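Local atomic coordinates of Non-ribosomal peptide synthetase (Methanobrevibacter ruminantium, PDB entry 6VTJ), a protein that carries a phosphopantetheine-bearing peptide carrier domain joined to a reductase domain, which probably releases the thioester-bound peptide product by NAD(P)H-dependent reduction. Residues His141-Phe146 against Gly152-Met157; Asn175-Glu180 against Met322-Asp327. All coordinates share one frame; numbering follows the deposited sequence.

Interaction 1. Residues His141-Phe146 against Gly152-Met157; sequences HILYEF and GKIYCM
Gly152 meets the ring of Phe146 through its backbone carbonyl. Its O lies 3.3 Å from Phe146 CE1, at the edge of the ring and near its plane. The C-H at CE1 lies nearest this oxygen, which also accepts a hydrogen bond from Arg189. Lys153 adds its own carbonyl, with O 3.5 Å from Phe146 CZ, while its CB points away from the helix and NZ bonds to Tyr155 OH. The ring reaches these carbonyls because its CG stands anti to the backbone N (chi1 -177°), which carries the ring out from the helix to the residues that lead into strand 154-158.

Ile154 is the central residue. Its CB approaches the Phe146 ring obliquely and off-centre, in a CH-pi contact 4.1 Å from the centroid of that ring. The two side chains run past each other in opposite directions. The CD1 branch of Ile154 lies by the base of the ring, 4.0 Å from Phe146 CG. CG2 meets Leu143 CD1 at 3.6 Å, and both branches of Ile154 touch both Leu143 and Phe146. Cys156 faces the helix again, and its SG touches Leu143 CD1 at 4.1 Å.

Leu131 of strand 129-132 also packs on Leu143 and Ile154. The helix and strand segments run nearly antiparallel, at 167°, with axes 10.4 Å apart. Strand 129-132, helix 137-149 and strand 154-158 form a beta-alpha-beta unit, and this apolar layer is the helix-on-sheet packing of a Rossmann-like fold, consistent with the NADP-binding Rossmann family to which this reductase domain is assigned.

Interaction 2. Residues Asn175-Glu180 against Met322-Asp327; sequences NDYFDE and MSRYSD
Arg324 points its guanidinium at the backbone carbonyl of Tyr177, where helix 166-177 ends. This ties the loop after strand 313-322 to a helix end of the Rossmann-like reductase domain. NH1 and NH2 grip the one oxygen end-on, each 3.0 Å from Tyr177 O. The fork makes both bonds bent, with N-H...O angles of 141° for NH1 and 137° for NH2. The oxygen lies near the guanidinium plane but tilted a little out of it. A positive group here would probably interact favourably with the helix dipole.

The Arg324 chain bends at chi3 (-68°), which turns its NE side to Asp327 of the same loop. Asp327 takes that side with both carboxylate oxygens, one per nitrogen. In this two-pronged salt bridge NE bonds to Asp327 OD1 at 2.8 Å and NH2 to OD2, which uses its syn lone pair. NH2 thus serves both the carboxylate and the carbonyl. NH1 has a second partner in His141 of helix 137-149. These bonds fix the guanidinium from several directions.

The ring of Tyr177 lies beside this group, with Arg324 NH1 near the ring plane at its edge. Its hydroxyl is held by Lys332 N. Asp179, the next residue but one, is exposed. It makes no salt bridge to Arg324, and its OD2 comes within 4.2 Å of Asp327 OD2.

Overall arrangement
Interaction 1 is a buried apolar contact within one beta-alpha-beta unit, between parts only six residues apart in sequence. Interaction 2 is partly buried and polar. It joins the C-terminal end of helix 166-177 to the loop after strand 313-322, 142 residues apart, and makes a smaller interface, built on charge and hydrogen bonds. Their centres lie 15 Å apart, and helix 137-149 connects them. One part of this helix packs on the strand in interaction 1, while His141 and Tyr144 face interaction 2. Tyr144 OH probably hydrogen-bonds to Glu180 OE2. Tyr144 also packs on Phe178, and His141 on Tyr177, so aromatic rings bridge the two contacts.

Interaction 1. Residues His141-Phe146 against Gly152-Met157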
ATOM      1  N   HIS A 141       4.014  12.111  -8.317  1.00 27.97           N
ATOM      2  CA  HIS A 141       5.084  11.754  -9.230  1.00 26.15           C
ATOM      3  C   HIS A 141       4.561  11.279 -10.568  1.00 24.89           C
ATOM      4  O   HIS A 141       5.234  11.469 -11.586  1.00 26.98           O
ATOM      5  CB  HIS A 141       5.968  10.712  -8.567  1.00 29.65           C
ATOM      6  CG  HIS A 141       6.860  11.300  -7.524  1.00 27.53           C
ATOM      7  ND1 HIS A 141       6.549  11.279  -6.182  1.00 27.84           N
ATOM      8  CD2 HIS A 141       8.026  11.983  -7.634  1.00 26.87           C
ATOM      9  CE1 HIS A 141       7.508  11.888  -5.503  1.00 28.20           C
ATOM     10  NE2 HIS A 141       8.407  12.338  -6.363  1.00 29.12           N
ATOM     11  N   ILE A 142       3.364  10.679 -10.594  1.00 26.69           N
ATOM     12  CA  ILE A 142       2.688  10.467 -11.875  1.00 24.04           C
ATOM     13  C   ILE A 142       2.445  11.807 -12.569  1.00 24.96           C
ATOM     14  O   ILE A 142       2.649  11.939 -13.776  1.00 26.17           O
ATOM     15  CB  ILE A 142       1.374   9.689 -11.692  1.00 22.95           C
ATOM     16  CG1 ILE A 142       1.648   8.252 -11.204  1.00 27.29           C
ATOM     17  CG2 ILE A 142       0.555   9.722 -12.999  1.00 22.69           C
ATOM     18  CD1 ILE A 142       0.396   7.421 -10.897  1.00 23.45           C
ATOM     19  N   LEU A 143       2.014  12.823 -11.815  1.00 27.46           N
ATOM     20  CA  LEU A 143       1.784  14.132 -12.423  1.00 25.32           C
ATOM     21  C   LEU A 143       3.096  14.727 -12.930  1.00 30.40           C
ATOM     22  O   LEU A 143       3.165  15.274 -14.043  1.00 27.72           O
ATOM     23  CB  LEU A 143       1.117  15.062 -11.411  1.00 26.70           C
ATOM     24  CG  LEU A 143       1.156  16.567 -11.685  1.00 27.29           C
ATOM     25  CD1 LEU A 143       0.395  16.858 -12.962  1.00 29.62           C
ATOM     26  CD2 LEU A 143       0.555  17.342 -10.525  1.00 26.29           C
ATOM     27  N   TYR A 144       4.141  14.642 -12.116  1.00 29.15           N
ATOM     28  CA  TYR A 144       5.470  15.068 -12.540  1.00 32.86           C
ATOM     29  C   TYR A 144       5.880  14.418 -13.858  1.00 30.55           C
ATOM     30  O   TYR A 144       6.211  15.110 -14.828  1.00 32.89           O
ATOM     31  CB  TYR A 144       6.476  14.734 -11.450  1.00 30.10           C
ATOM     32  CG  TYR A 144       7.873  15.215 -11.744  1.00 35.57           C
ATOM     33  CD1 TYR A 144       8.197  16.560 -11.624  1.00 38.46           C
ATOM     34  CD2 TYR A 144       8.867  14.328 -12.132  1.00 35.69           C
ATOM     35  CE1 TYR A 144       9.462  17.013 -11.886  1.00 41.66           C
ATOM     36  CE2 TYR A 144      10.142  14.770 -12.393  1.00 42.04           C
ATOM     37  CZ  TYR A 144      10.438  16.118 -12.264  1.00 45.47           C
ATOM     38  OH  TYR A 144      11.707  16.584 -12.528  1.00 47.70           O
ATOM     39  N   GLU A 145       5.843  13.083 -13.922  1.00 30.62           N
ATOM     40  CA  GLU A 145       6.286  12.410 -15.138  1.00 32.16           C
ATOM     41  C   GLU A 145       5.376  12.716 -16.316  1.00 30.79           C
ATOM     42  O   GLU A 145       5.840  12.750 -17.465  1.00 29.89           O
ATOM     43  CB  GLU A 145       6.368  10.896 -14.936  1.00 33.15           C
ATOM     44  CG  GLU A 145       7.416  10.445 -13.936  1.00 33.65           C
ATOM     45  CD  GLU A 145       8.852  10.788 -14.348  1.00 41.94           C
ATOM     46  OE1 GLU A 145       9.152  10.827 -15.572  1.00 40.03           O
ATOM     47  OE2 GLU A 145       9.679  11.013 -13.428  1.00 43.61           O
ATOM     48  N   PHE A 146       4.083  12.924 -16.073  1.00 28.93           N
ATOM     49  CA  PHE A 146       3.198  13.258 -17.182  1.00 29.54           C
ATOM     50  C   PHE A 146       3.586  14.604 -17.773  1.00 31.04           C
ATOM     51  O   PHE A 146       3.677  14.757 -18.992  1.00 32.83           O
ATOM     52  CB  PHE A 146       1.735  13.267 -16.727  1.00 22.44           C
ATOM     53  CG  PHE A 146       0.760  13.526 -17.846  1.00 30.67           C
ATOM     54  CD1 PHE A 146       0.456  14.829 -18.238  1.00 30.47           C
ATOM     55  CD2 PHE A 146       0.170  12.471 -18.532  1.00 26.21           C
ATOM     56  CE1 PHE A 146      -0.440  15.068 -19.289  1.00 31.37           C
ATOM     57  CE2 PHE A 146      -0.724  12.708 -19.582  1.00 30.23           C
ATOM     58  CZ  PHE A 146      -1.026  14.007 -19.957  1.00 32.29           C
ATOM     59  N   GLY A 152      -0.374  15.655 -23.583  1.00 40.99           N
ATOM     60  CA  GLY A 152      -1.745  16.076 -23.372  1.00 37.99           C
ATOM     61  C   GLY A 152      -1.955  16.891 -22.109  1.00 38.98           C
ATOM     62  O   GLY A 152      -1.023  17.443 -21.518  1.00 41.33           O
ATOM     63  N   LYS A 153      -3.219  16.984 -21.713  1.00 37.65           N
ATOM     64  CA  LYS A 153      -3.633  17.664 -20.494  1.00 39.20           C
ATOM     65  C   LYS A 153      -3.826  16.644 -19.380  1.00 33.32           C
ATOM     66  O   LYS A 153      -4.135  15.478 -19.640  1.00 34.30           O
ATOM     67  CB  LYS A 153      -4.945  18.420 -20.704  1.00 37.98           C
ATOM     68  CG  LYS A 153      -4.847  19.697 -21.507  1.00 47.64           C
ATOM     69  CD  LYS A 153      -6.042  20.594 -21.232  1.00 45.50           C
ATOM     70  CE  LYS A 153      -7.343  19.892 -21.575  1.00 48.97           C
ATOM     71  NZ  LYS A 153      -8.495  20.842 -21.577  1.00 56.49           N
ATOM     72  N   ILE A 154      -3.673  17.088 -18.135  1.00 31.53           N
ATOM     73  CA  ILE A 154      -3.909  16.224 -16.985  1.00 31.71           C
ATOM     74  C   ILE A 154      -4.830  16.939 -15.996  1.00 30.29           C
ATOM     75  O   ILE A 154      -4.492  18.008 -15.473  1.00 31.61           O
ATOM     76  CB  ILE A 154      -2.593  15.789 -16.318  1.00 28.78           C
ATOM     77  CG1 ILE A 154      -2.873  14.823 -15.167  1.00 31.63           C
ATOM     78  CG2 ILE A 154      -1.790  16.978 -15.811  1.00 28.67           C
ATOM     79  CD1 ILE A 154      -1.655  14.031 -14.761  1.00 30.07           C
ATOM     80  N   TYR A 155      -5.997  16.357 -15.764  1.00 30.05           N
ATOM     81  CA  TYR A 155      -6.952  16.812 -14.766  1.00 30.20           C
ATOM     82  C   TYR A 155      -6.669  16.097 -13.454  1.00 32.69           C
ATOM     83  O   TYR A 155      -6.642  14.868 -13.420  1.00 33.56           O
ATOM     84  CB  TYR A 155      -8.379  16.485 -15.208  1.00 28.03           C
ATOM     85  CG  TYR A 155      -8.838  17.172 -16.477  1.00 38.19           C
ATOM     86  CD1 TYR A 155      -8.375  16.766 -17.723  1.00 33.80           C
ATOM     87  CD2 TYR A 155      -9.763  18.217 -16.423  1.00 40.23           C
ATOM     88  CE1 TYR A 155      -8.814  17.394 -18.893  1.00 44.61           C
ATOM     89  CE2 TYR A 155     -10.204  18.850 -17.580  1.00 41.82           C
ATOM     90  CZ  TYR A 155      -9.724  18.433 -18.811  1.00 46.00           C
ATOM     91  OH  TYR A 155     -10.161  19.056 -19.954  1.00 46.49           O
ATOM     92  N   CYS A 156      -6.511  16.849 -12.374  1.00 30.02           N
ATOM     93  CA  CYS A 156      -6.176  16.266 -11.075  1.00 31.77           C
ATOM     94  C   CYS A 156      -7.335  16.515 -10.129  1.00 36.41           C
ATOM     95  O   CYS A 156      -7.616  17.667  -9.789  1.00 35.67           O
ATOM     96  CB  CYS A 156      -4.891  16.863 -10.511  1.00 30.77           C
ATOM     97  SG  CYS A 156      -3.488  16.758 -11.624  1.00 33.44           S
ATOM     98  N   MET A 157      -7.989  15.448  -9.689  1.00 36.16           N
ATOM     99  CA  MET A 157      -9.129  15.584  -8.790  1.00 38.56           C
ATOM    100  C   MET A 157      -8.668  15.511  -7.336  1.00 38.58           C
ATOM    101  O   MET A 157      -8.068  14.515  -6.922  1.00 40.55           O
ATOM    102  CB  MET A 157     -10.177  14.512  -9.065  1.00 40.13           C
ATOM    103  CG  MET A 157     -11.521  14.846  -8.443  1.00 44.71           C
ATOM    104  SD  MET A 157     -12.652  13.445  -8.376  1.00 52.69           S
ATOM    105  CE  MET A 157     -12.972  13.190 -10.110  1.00 36.22           C
TER

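Interaction 2. Residues Asn175-Glu180 against Met322-Asp327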
ATOM      1  N   ASN A 175       5.108  22.263  -5.258  1.00 37.59           N
ATOM      2  CA  ASN A 175       6.328  22.929  -4.800  1.00 43.37           C
ATOM      3  C   ASN A 175       6.989  22.173  -3.651  1.00 41.20           C
ATOM      4  O   ASN A 175       8.215  22.218  -3.506  1.00 42.92           O
ATOM      5  CB  ASN A 175       6.014  24.362  -4.384  1.00 37.76           C
ATOM      6  CG  ASN A 175       5.761  25.265  -5.572  1.00 45.58           C
ATOM      7  OD1 ASN A 175       6.374  25.112  -6.635  1.00 44.70           O
ATOM      8  ND2 ASN A 175       4.855  26.215  -5.397  1.00 45.28           N
ATOM      9  N   ASP A 176       6.197  21.491  -2.825  1.00 38.88           N
ATOM     10  CA  ASP A 176       6.752  20.626  -1.787  1.00 40.85           C
ATOM     11  C   ASP A 176       7.685  19.567  -2.362  1.00 35.89           C
ATOM     12  O   ASP A 176       8.738  19.275  -1.780  1.00 38.57           O
ATOM     13  CB  ASP A 176       5.614  19.950  -1.028  1.00 38.37           C
ATOM     14  CG  ASP A 176       5.496  20.434   0.375  1.00 52.77           C
ATOM     15  OD1 ASP A 176       6.420  21.156   0.802  1.00 62.50           O
ATOM     16  OD2 ASP A 176       4.485  20.105   1.045  1.00 54.61           O
ATOM     17  N   TYR A 177       7.300  18.954  -3.486  1.00 36.73           N
ATOM     18  CA  TYR A 177       8.023  17.790  -3.996  1.00 34.68           C
ATOM     19  C   TYR A 177       9.026  18.099  -5.102  1.00 37.24           C
ATOM     20  O   TYR A 177       9.920  17.284  -5.349  1.00 35.49           O
ATOM     21  CB  TYR A 177       7.030  16.747  -4.529  1.00 29.90           C
ATOM     22  CG  TYR A 177       6.432  15.852  -3.461  1.00 27.82           C
ATOM     23  CD1 TYR A 177       7.165  14.804  -2.921  1.00 27.03           C
ATOM     24  CD2 TYR A 177       5.128  16.048  -3.003  1.00 28.08           C
ATOM     25  CE1 TYR A 177       6.624  13.973  -1.942  1.00 30.74           C
ATOM     26  CE2 TYR A 177       4.577  15.223  -2.032  1.00 26.47           C
ATOM     27  CZ  TYR A 177       5.336  14.184  -1.507  1.00 29.07           C
ATOM     28  OH  TYR A 177       4.811  13.351  -0.542  1.00 30.85           O
ATOM     29  N   PHE A 178       8.891  19.214  -5.810  1.00 40.60           N
ATOM     30  CA  PHE A 178       9.670  19.422  -7.020  1.00 36.82           C
ATOM     31  C   PHE A 178      10.674  20.549  -6.846  1.00 39.56           C
ATOM     32  O   PHE A 178      10.383  21.572  -6.212  1.00 38.78           O
ATOM     33  CB  PHE A 178       8.800  19.763  -8.230  1.00 37.86           C
ATOM     34  CG  PHE A 178       7.719  18.778  -8.521  1.00 39.29           C
ATOM     35  CD1 PHE A 178       7.744  17.495  -7.985  1.00 37.27           C
ATOM     36  CD2 PHE A 178       6.671  19.140  -9.367  1.00 41.78           C
ATOM     37  CE1 PHE A 178       6.746  16.593  -8.263  1.00 33.84           C
ATOM     38  CE2 PHE A 178       5.659  18.237  -9.659  1.00 43.46           C
ATOM     39  CZ  PHE A 178       5.700  16.956  -9.089  1.00 38.52           C
ATOM     40  N   ASP A 179      11.841  20.346  -7.459  1.00 45.30           N
ATOM     41  CA  ASP A 179      12.784  21.430  -7.705  1.00 47.54           C
ATOM     42  C   ASP A 179      12.239  22.398  -8.745  1.00 41.93           C
ATOM     43  O   ASP A 179      12.206  23.613  -8.514  1.00 40.56           O
ATOM     44  CB  ASP A 179      14.124  20.859  -8.168  1.00 51.33           C
ATOM     45  CG  ASP A 179      14.828  20.065  -7.088  1.00 56.59           C
ATOM     46  OD1 ASP A 179      14.764  20.472  -5.901  1.00 54.55           O
ATOM     47  OD2 ASP A 179      15.445  19.031  -7.437  1.00 67.88           O
ATOM     48  N   GLU A 180      11.816  21.876  -9.902  1.00 39.70           N
ATOM     49  CA  GLU A 180      11.148  22.697 -10.904  1.00 37.80           C
ATOM     50  C   GLU A 180       9.879  23.305 -10.337  1.00 43.54           C
ATOM     51  O   GLU A 180       9.144  22.665  -9.573  1.00 40.46           O
ATOM     52  CB  GLU A 180      10.753  21.881 -12.141  1.00 42.80           C
ATOM     53  CG  GLU A 180      11.850  21.192 -12.870  1.00 39.58           C
ATOM     54  CD  GLU A 180      11.847  19.732 -12.558  1.00 38.41           C
ATOM     55  OE1 GLU A 180      11.650  19.411 -11.372  1.00 48.83           O
ATOM     56  OE2 GLU A 180      12.026  18.914 -13.476  1.00 35.58           O
ATOM     57  N   MET A 322       9.323   3.438  -2.804  1.00 24.60           N
ATOM     58  CA  MET A 322      10.457   4.010  -2.086  1.00 28.55           C
ATOM     59  C   MET A 322      10.890   5.343  -2.704  1.00 30.31           C
ATOM     60  O   MET A 322      10.347   5.808  -3.711  1.00 27.10           O
ATOM     61  CB  MET A 322      11.615   3.005  -2.059  1.00 26.20           C
ATOM     62  CG  MET A 322      11.388   1.896  -1.017  1.00 26.31           C
ATOM     63  SD  MET A 322      11.542   2.525   0.669  1.00 29.07           S
ATOM     64  CE  MET A 322       9.856   2.521   1.340  1.00 27.43           C
ATOM     65  N   SER A 323      11.906   5.937  -2.087  1.00 28.23           N
ATOM     66  CA  SER A 323      12.346   7.291  -2.411  1.00 31.55           C
ATOM     67  C   SER A 323      12.858   7.402  -3.841  1.00 26.62           C
ATOM     68  O   SER A 323      13.335   6.427  -4.439  1.00 24.15           O
ATOM     69  CB  SER A 323      13.455   7.716  -1.449  1.00 29.31           C
ATOM     70  OG  SER A 323      13.125   7.298  -0.147  1.00 31.52           O
ATOM     71  N   ARG A 324      12.776   8.627  -4.371  1.00 26.69           N
ATOM     72  CA  ARG A 324      13.238   8.911  -5.727  1.00 29.98           C
ATOM     73  C   ARG A 324      14.658   8.416  -5.937  1.00 28.27           C
ATOM     74  O   ARG A 324      15.528   8.557  -5.066  1.00 27.65           O
ATOM     75  CB  ARG A 324      13.185  10.412  -6.031  1.00 26.59           C
ATOM     76  CG  ARG A 324      11.785  10.950  -6.204  1.00 29.54           C
ATOM     77  CD  ARG A 324      11.762  12.235  -7.003  1.00 29.70           C
ATOM     78  NE  ARG A 324      12.368  13.371  -6.299  1.00 32.75           N
ATOM     79  CZ  ARG A 324      11.684  14.399  -5.802  1.00 35.44           C
ATOM     80  NH1 ARG A 324      10.363  14.421  -5.906  1.00 32.35           N
ATOM     81  NH2 ARG A 324      12.313  15.405  -5.192  1.00 33.13           N
ATOM     82  N   TYR A 325      14.876   7.827  -7.108  1.00 24.06           N
ATOM     83  CA  TYR A 325      16.221   7.441  -7.511  1.00 27.99           C
ATOM     84  C   TYR A 325      17.126   8.658  -7.670  1.00 30.77           C
ATOM     85  O   TYR A 325      18.312   8.620  -7.301  1.00 27.46           O
ATOM     86  CB  TYR A 325      16.158   6.653  -8.819  1.00 28.96           C
ATOM     87  CG  TYR A 325      17.507   6.148  -9.269  1.00 27.82           C
ATOM     88  CD1 TYR A 325      18.140   5.113  -8.588  1.00 28.72           C
ATOM     89  CD2 TYR A 325      18.155   6.703 -10.366  1.00 28.51           C
ATOM     90  CE1 TYR A 325      19.395   4.639  -8.999  1.00 30.67           C
ATOM     91  CE2 TYR A 325      19.406   6.233 -10.787  1.00 28.21           C
ATOM     92  CZ  TYR A 325      20.015   5.204 -10.107  1.00 30.71           C
ATOM     93  OH  TYR A 325      21.245   4.735 -10.524  1.00 33.25           O
ATOM     94  N   SER A 326      16.574   9.760  -8.189  1.00 23.62           N
ATOM     95  CA  SER A 326      17.407  10.898  -8.556  1.00 28.89           C
ATOM     96  C   SER A 326      18.018  11.554  -7.330  1.00 30.17           C
ATOM     97  O   SER A 326      19.219  11.820  -7.300  1.00 32.51           O
ATOM     98  CB  SER A 326      16.594  11.917  -9.358  1.00 30.97           C
ATOM     99  OG  SER A 326      15.451  12.369  -8.635  1.00 28.82           O
ATOM    100  N   ASP A 327      17.215  11.796  -6.298  1.00 30.23           N
ATOM    101  CA  ASP A 327      17.678  12.604  -5.173  1.00 31.62           C
ATOM    102  C   ASP A 327      17.301  12.061  -3.801  1.00 31.31           C
ATOM    103  O   ASP A 327      17.538  12.756  -2.802  1.00 34.69           O
ATOM    104  CB  ASP A 327      17.133  14.038  -5.299  1.00 26.01           C
ATOM    105  CG  ASP A 327      15.606  14.089  -5.371  1.00 33.56           C
ATOM    106  OD1 ASP A 327      14.915  13.049  -5.146  1.00 31.54           O
ATOM    107  OD2 ASP A 327      15.088  15.191  -5.676  1.00 37.67           O
TER